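Local coordinates for beta-N-acetylhexosaminidase (Thermotoga neapolitana, PDB 5BZA) that acts as a beta-N-acetylglucosaminidase of glycoside hydrolase family 3, probably releasing terminal N-acetylhexosamine from the non-reducing ends of N-acetyl-beta-hexosaminides, at the interface of chains A and B. Residues are numbered along the deposited sequence; one frame, centred on the assembly and turned at random. Chains: chain A/B, Beta-N-acetylhexosaminidase.

Contact 1: the interface of chains A and B. Residues chain A 78, 91, 94-95, 98; chain B 324-325, 328.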
ATOM      1  N   PHE A  78       2.085  11.256   1.046  1.00 13.73           N
ATOM      2  CA  PHE A  78       3.108  12.199   1.506  1.00 12.77           C
ATOM      3  C   PHE A  78       2.613  13.640   1.286  1.00 13.65           C
ATOM      4  O   PHE A  78       1.884  13.882   0.334  1.00 14.71           O
ATOM      5  CB  PHE A  78       4.417  11.891   0.745  1.00 11.71           C
ATOM      6  CG  PHE A  78       5.622  12.671   1.199  1.00 11.11           C
ATOM      7  CD1 PHE A  78       6.137  12.524   2.473  1.00 10.58           C
ATOM      8  CD2 PHE A  78       6.274  13.517   0.306  1.00 12.49           C
ATOM      9  CE1 PHE A  78       7.266  13.239   2.880  1.00  9.37           C
ATOM     10  CE2 PHE A  78       7.406  14.261   0.703  1.00 14.17           C
ATOM     11  CZ  PHE A  78       7.912  14.121   1.972  1.00 10.71           C
ATOM     12  N   PHE A  91      14.894  14.387   5.419  1.00  9.25           N
ATOM     13  CA  PHE A  91      13.566  13.842   5.416  1.00 11.79           C
ATOM     14  C   PHE A  91      13.095  13.489   4.039  1.00  8.54           C
ATOM     15  O   PHE A  91      12.470  12.454   3.877  1.00  9.89           O
ATOM     16  CB  PHE A  91      12.582  14.791   6.098  1.00  9.72           C
ATOM     17  CG  PHE A  91      12.675  14.736   7.595  1.00 12.42           C
ATOM     18  CD1 PHE A  91      12.119  13.647   8.294  1.00 15.47           C
ATOM     19  CD2 PHE A  91      13.347  15.715   8.310  1.00 13.82           C
ATOM     20  CE1 PHE A  91      12.206  13.558   9.672  1.00 20.29           C
ATOM     21  CE2 PHE A  91      13.449  15.628   9.693  1.00 20.52           C
ATOM     22  CZ  PHE A  91      12.870  14.542  10.377  1.00 23.55           C
ATOM     23  N   ARG A  94      14.689  10.252   3.190  1.00 10.22           N
ATOM     24  CA  ARG A  94      14.087   9.116   3.900  1.00 13.10           C
ATOM     25  C   ARG A  94      12.791   8.753   3.246  1.00 12.01           C
ATOM     26  O   ARG A  94      12.506   7.556   3.071  1.00 12.33           O
ATOM     27  CB  ARG A  94      13.873   9.441   5.372  1.00 10.65           C
ATOM     28  CG  ARG A  94      15.151   9.766   6.076  1.00 12.91           C
ATOM     29  CD  ARG A  94      14.976   9.713   7.541  1.00 18.81           C
ATOM     30  NE  ARG A  94      16.200  10.075   8.245  1.00 25.31           N
ATOM     31  CZ  ARG A  94      16.226  10.779   9.378  1.00 24.98           C
ATOM     32  NH1 ARG A  94      15.077  11.197   9.938  1.00 21.21           N
ATOM     33  NH2 ARG A  94      17.399  11.048   9.955  1.00 16.14           N
ATOM     34  N   TYR A  95      12.019   9.780   2.855  1.00 10.46           N
ATOM     35  CA  TYR A  95      10.736   9.524   2.226  1.00  9.93           C
ATOM     36  C   TYR A  95      10.987   8.787   0.930  1.00  9.27           C
ATOM     37  O   TYR A  95      10.344   7.783   0.633  1.00  9.93           O
ATOM     38  CB  TYR A  95       9.901  10.808   1.990  1.00  8.99           C
ATOM     39  CG  TYR A  95       8.868  10.563   0.919  1.00 12.12           C
ATOM     40  CD1 TYR A  95       7.802   9.693   1.163  1.00 11.62           C
ATOM     41  CD2 TYR A  95       8.988  11.129  -0.368  1.00 11.09           C
ATOM     42  CE1 TYR A  95       6.882   9.391   0.203  1.00 11.26           C
ATOM     43  CE2 TYR A  95       8.046  10.825  -1.343  1.00 12.88           C
ATOM     44  CZ  TYR A  95       6.971   9.954  -1.028  1.00 12.66           C
ATOM     45  OH  TYR A  95       5.991   9.605  -1.950  1.00 10.10           O
ATOM     46  N   MET A  98      12.030   5.076   1.519  1.00 11.53           N
ATOM     47  CA  MET A  98      10.836   4.304   1.872  1.00 12.84           C
ATOM     48  C   MET A  98       9.996   3.982   0.647  1.00 12.64           C
ATOM     49  O   MET A  98       9.585   2.802   0.425  1.00  8.52           O
ATOM     50  CB  MET A  98       9.998   5.070   2.873  1.00 13.34           C
ATOM     51  CG  MET A  98       8.735   4.346   3.327  1.00 13.64           C
ATOM     52  SD  MET A  98       7.446   5.529   3.804  1.00 15.01           S
ATOM     53  CE  MET A  98       6.879   6.084   2.185  1.00 17.15           C
TER
ATOM     54  N   LEU B 324       8.118   9.414   9.650  1.00 15.41           N
ATOM     55  CA  LEU B 324       8.845  10.549   9.121  1.00 16.97           C
ATOM     56  C   LEU B 324       7.863  11.446   8.365  1.00 12.43           C
ATOM     57  O   LEU B 324       7.997  12.686   8.357  1.00 12.12           O
ATOM     58  CB  LEU B 324      10.001  10.072   8.217  1.00 14.46           C
ATOM     59  CG  LEU B 324       9.613   9.405   6.896  1.00 15.60           C
ATOM     60  CD1 LEU B 324       9.549  10.406   5.678  1.00 13.31           C
ATOM     61  CD2 LEU B 324      10.504   8.181   6.625  1.00 15.00           C
ATOM     62  N   ILE B 325       6.885  10.814   7.714  1.00 10.98           N
ATOM     63  CA  ILE B 325       5.891  11.591   6.974  1.00 10.09           C
ATOM     64  C   ILE B 325       5.137  12.525   7.948  1.00 10.36           C
ATOM     65  O   ILE B 325       5.016  13.754   7.720  1.00 11.09           O
ATOM     66  CB  ILE B 325       4.960  10.662   6.209  1.00  9.23           C
ATOM     67  CG1 ILE B 325       5.816   9.898   5.183  1.00 12.90           C
ATOM     68  CG2 ILE B 325       3.810  11.442   5.564  1.00  9.75           C
ATOM     69  CD1 ILE B 325       5.062   8.812   4.357  1.00 11.67           C
ATOM     70  N   VAL B 328       7.415  15.407   8.710  1.00 13.68           N
ATOM     71  CA  VAL B 328       7.543  16.393   7.642  1.00 12.55           C
ATOM     72  C   VAL B 328       6.321  17.279   7.731  1.00 15.08           C
ATOM     73  O   VAL B 328       6.444  18.525   7.718  1.00 17.13           O
ATOM     74  CB  VAL B 328       7.657  15.698   6.244  1.00 11.44           C
ATOM     75  CG1 VAL B 328       7.355  16.633   5.079  1.00 10.81           C
ATOM     76  CG2 VAL B 328       9.036  15.054   6.082  1.00 12.60           C
TER

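Contact 2: the interface of chains A and B. Residues chain A 46, 106, 322, 324-325; chain B 76, 98, 102.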
ATOM      1  N   LEU A  46      -1.418  -6.922 -10.940  1.00  9.13           N
ATOM      2  CA  LEU A  46      -0.633  -8.091 -10.524  1.00 10.47           C
ATOM      3  C   LEU A  46      -0.368  -9.019 -11.709  1.00  8.97           C
ATOM      4  O   LEU A  46       0.741  -9.569 -11.896  1.00  9.46           O
ATOM      5  CB  LEU A  46      -1.358  -8.843  -9.380  1.00  6.20           C
ATOM      6  CG  LEU A  46      -1.548  -8.039  -8.091  1.00  6.89           C
ATOM      7  CD1 LEU A  46      -2.369  -8.790  -6.996  1.00  8.89           C
ATOM      8  CD2 LEU A  46      -0.190  -7.634  -7.522  1.00  6.88           C
ATOM      9  N   LEU A 106       7.520  -4.199  -5.112  1.00 14.01           N
ATOM     10  CA  LEU A 106       6.385  -4.543  -5.992  1.00 11.54           C
ATOM     11  C   LEU A 106       6.792  -5.034  -7.395  1.00 14.53           C
ATOM     12  O   LEU A 106       6.019  -5.792  -8.034  1.00 14.72           O
ATOM     13  CB  LEU A 106       5.459  -3.336  -6.154  1.00 10.34           C
ATOM     14  CG  LEU A 106       4.773  -2.738  -4.917  1.00 11.41           C
ATOM     15  CD1 LEU A 106       4.111  -1.447  -5.381  1.00  8.98           C
ATOM     16  CD2 LEU A 106       3.776  -3.689  -4.260  1.00  9.02           C
ATOM     17  N   SER A 322       5.745  -8.649  -7.548  1.00 15.25           N
ATOM     18  CA  SER A 322       4.460  -8.900  -6.906  1.00 13.81           C
ATOM     19  C   SER A 322       3.516  -9.723  -7.795  1.00 13.10           C
ATOM     20  O   SER A 322       2.469 -10.188  -7.332  1.00 10.10           O
ATOM     21  CB  SER A 322       3.774  -7.580  -6.512  1.00 12.71           C
ATOM     22  OG  SER A 322       3.379  -6.808  -7.650  1.00 13.16           O
ATOM     23  N   LEU A 324       3.967 -12.579  -8.540  1.00 14.40           N
ATOM     24  CA  LEU A 324       4.003 -13.901  -7.901  1.00 13.82           C
ATOM     25  C   LEU A 324       2.590 -14.210  -7.417  1.00 13.19           C
ATOM     26  O   LEU A 324       2.144 -15.354  -7.447  1.00 12.28           O
ATOM     27  CB  LEU A 324       4.987 -13.919  -6.712  1.00  9.72           C
ATOM     28  CG  LEU A 324       4.588 -13.114  -5.448  1.00 11.57           C
ATOM     29  CD1 LEU A 324       3.845 -14.009  -4.374  1.00  7.82           C
ATOM     30  CD2 LEU A 324       5.723 -12.270  -4.809  1.00 14.22           C
ATOM     31  N   ILE A 325       1.899 -13.164  -6.969  1.00 13.32           N
ATOM     32  CA  ILE A 325       0.557 -13.314  -6.476  1.00 11.63           C
ATOM     33  C   ILE A 325      -0.352 -13.829  -7.570  1.00 11.00           C
ATOM     34  O   ILE A 325      -1.087 -14.800  -7.374  1.00 12.60           O
ATOM     35  CB  ILE A 325       0.049 -11.991  -5.907  1.00  9.71           C
ATOM     36  CG1 ILE A 325       0.924 -11.622  -4.699  1.00  8.31           C
ATOM     37  CG2 ILE A 325      -1.431 -12.110  -5.570  1.00  9.35           C
ATOM     38  CD1 ILE A 325       0.630 -10.259  -4.026  1.00  9.80           C
TER
ATOM     39  N   PRO B  76       0.035  -5.680  -1.225  1.00 10.23           N
ATOM     40  CA  PRO B  76      -0.972  -6.145  -2.198  1.00 10.55           C
ATOM     41  C   PRO B  76      -1.697  -7.386  -1.699  1.00 11.04           C
ATOM     42  O   PRO B  76      -1.107  -8.254  -1.055  1.00  9.27           O
ATOM     43  CB  PRO B  76      -0.181  -6.457  -3.476  1.00  8.54           C
ATOM     44  CG  PRO B  76       1.282  -6.221  -3.147  1.00  8.65           C
ATOM     45  CD  PRO B  76       1.399  -5.590  -1.765  1.00  8.14           C
ATOM     46  N   MET B  98       7.859 -10.508   0.344  1.00  8.38           N
ATOM     47  CA  MET B  98       7.329  -9.283  -0.235  1.00  9.22           C
ATOM     48  C   MET B  98       6.598  -8.495   0.860  1.00 10.59           C
ATOM     49  O   MET B  98       6.873  -7.298   1.102  1.00  8.67           O
ATOM     50  CB  MET B  98       6.383  -9.638  -1.383  1.00 10.79           C
ATOM     51  CG  MET B  98       5.788  -8.456  -2.152  1.00 13.53           C
ATOM     52  SD  MET B  98       4.143  -8.775  -2.855  1.00 14.88           S
ATOM     53  CE  MET B  98       3.178  -8.657  -1.363  1.00  9.09           C
ATOM     54  N   ILE B 102       7.713  -4.922   2.731  1.00 10.13           N
ATOM     55  CA  ILE B 102       6.836  -3.769   2.812  1.00  7.38           C
ATOM     56  C   ILE B 102       6.523  -3.344   4.264  1.00  9.23           C
ATOM     57  O   ILE B 102       6.682  -2.154   4.607  1.00  9.08           O
ATOM     58  CB  ILE B 102       5.541  -4.041   2.026  1.00 10.92           C
ATOM     59  CG1 ILE B 102       5.854  -4.145   0.531  1.00 10.68           C
ATOM     60  CG2 ILE B 102       4.589  -2.935   2.247  1.00  9.76           C
ATOM     61  CD1 ILE B 102       4.669  -4.488  -0.358  1.00 11.67           C
TER

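Contact 1: the interface of chains A and B
Helix 89-106 of chain A, with A:Phe78 from a nearby loop, meets helix 323-331 of chain B in an apolar helix-helix patch between two copies of this family 3 glycoside hydrolase. B:Leu324 buries 87 Å² against chain A, more than any other residue of the patch. Its CG sits between the backbone N and the carbonyl carbon (chi1 68°), which sends both methyls onto the backbone-near part of the chain A helix. CD1 touches the beta-carbon CB of A:Tyr95 at 3.7 Å, while CD2 meets CB of A:Arg94 at 3.8 Å; the extended arginine chain then carries its guanidinium away from this methyl.

One turn further along, B:Val328 uses its two methyls separately. CG2 packs 3.6 Å from CB of A:Phe91, the two side chains running past each other in opposite directions. CG1 lies 4.0 Å from CZ of A:Phe78, on the side of that ring away from A:Tyr95. The opposite face is taken by A:Tyr95, whose CG stands 3.6 Å above the centre of the A:Phe78 ring, so a neighbour in the same chain backs the phenylalanine.

B:Ile325 reaches between the loop and the helix. Its CG1 touches CD1 of A:Phe78 at 3.8 Å, and its terminal CD1 goes on to the methyl CE of A:Met98 at 3.9 Å, across the methionine side chain at about a right angle.

Contact 2: the interface of chains A and B
The pyrrolidine ring of B:Pro76, on a loop of chain B, is lodged against A:Leu106 at the end of helix 89-106 and A:Ile325 on helix 324-331. This is a small hydrophobic patch between two family 3 glycosidase chains, and the proline is the centre of its tight part. Ring carbon CG lies 3.7 Å from the A:Leu106 methyl CD2, with the leucine branch meeting the ring at a slant. On another part of the ring, CB takes the terminal methyl CD1 of A:Ile325 at 3.9 Å, approached at about a right angle. That isoleucine points CG1 away from its own carbonyl carbon (chi1 -64°), and CD1 continues the extended chain to the proline.

B:Met98, from helix 89-106 of chain B, fills in beside the proline. Its side chain bends at the last torsion (chi3 76°), and the sulfur SD rests 3.9 Å from CB of A:Ser322. The serine hydroxyl OG is used within chain A: it donates to the carbonyl O of A:Leu106 at 2.9 Å, in the carbonyl plane and on a lone pair. This ties the loop before helix 324-331 to the end of helix 89-106 and probably keeps the serine CB and the leucine side by side.

The margins are looser. B:Ile102 meets A:Leu106 through methyls, CD1 to CD2 at 4.1 Å, and hides little surface. A:Leu46 on helix 42-54 is similarly peripheral, its CD2 lying 4.2 Å from CB of B:Pro76. The patch thus adds apolar burial to the pairing of the two chains, which may represent a dimer in solution, although the structure alone does not show that.

Contact 1 and contact 2 have centres, taken over their C-alpha atoms, about 22 Å apart on one two-fold symmetric interface. They share elements largely with the chains exchanged: contact 1 brings helix 89-106 of chain A to residues 324 and 325 of chain B, whereas in contact 2 those residues belong to chain A and face helix 89-106 of chain B. Helix 89-106 of chain A also runs on into contact 2, through A:Leu106. Residues 98, 324 and 325 appear in both. The symmetry doubles each patch, so each chain gives helix and later segment to the other, a reciprocal arrangement that would suit a stable dimer.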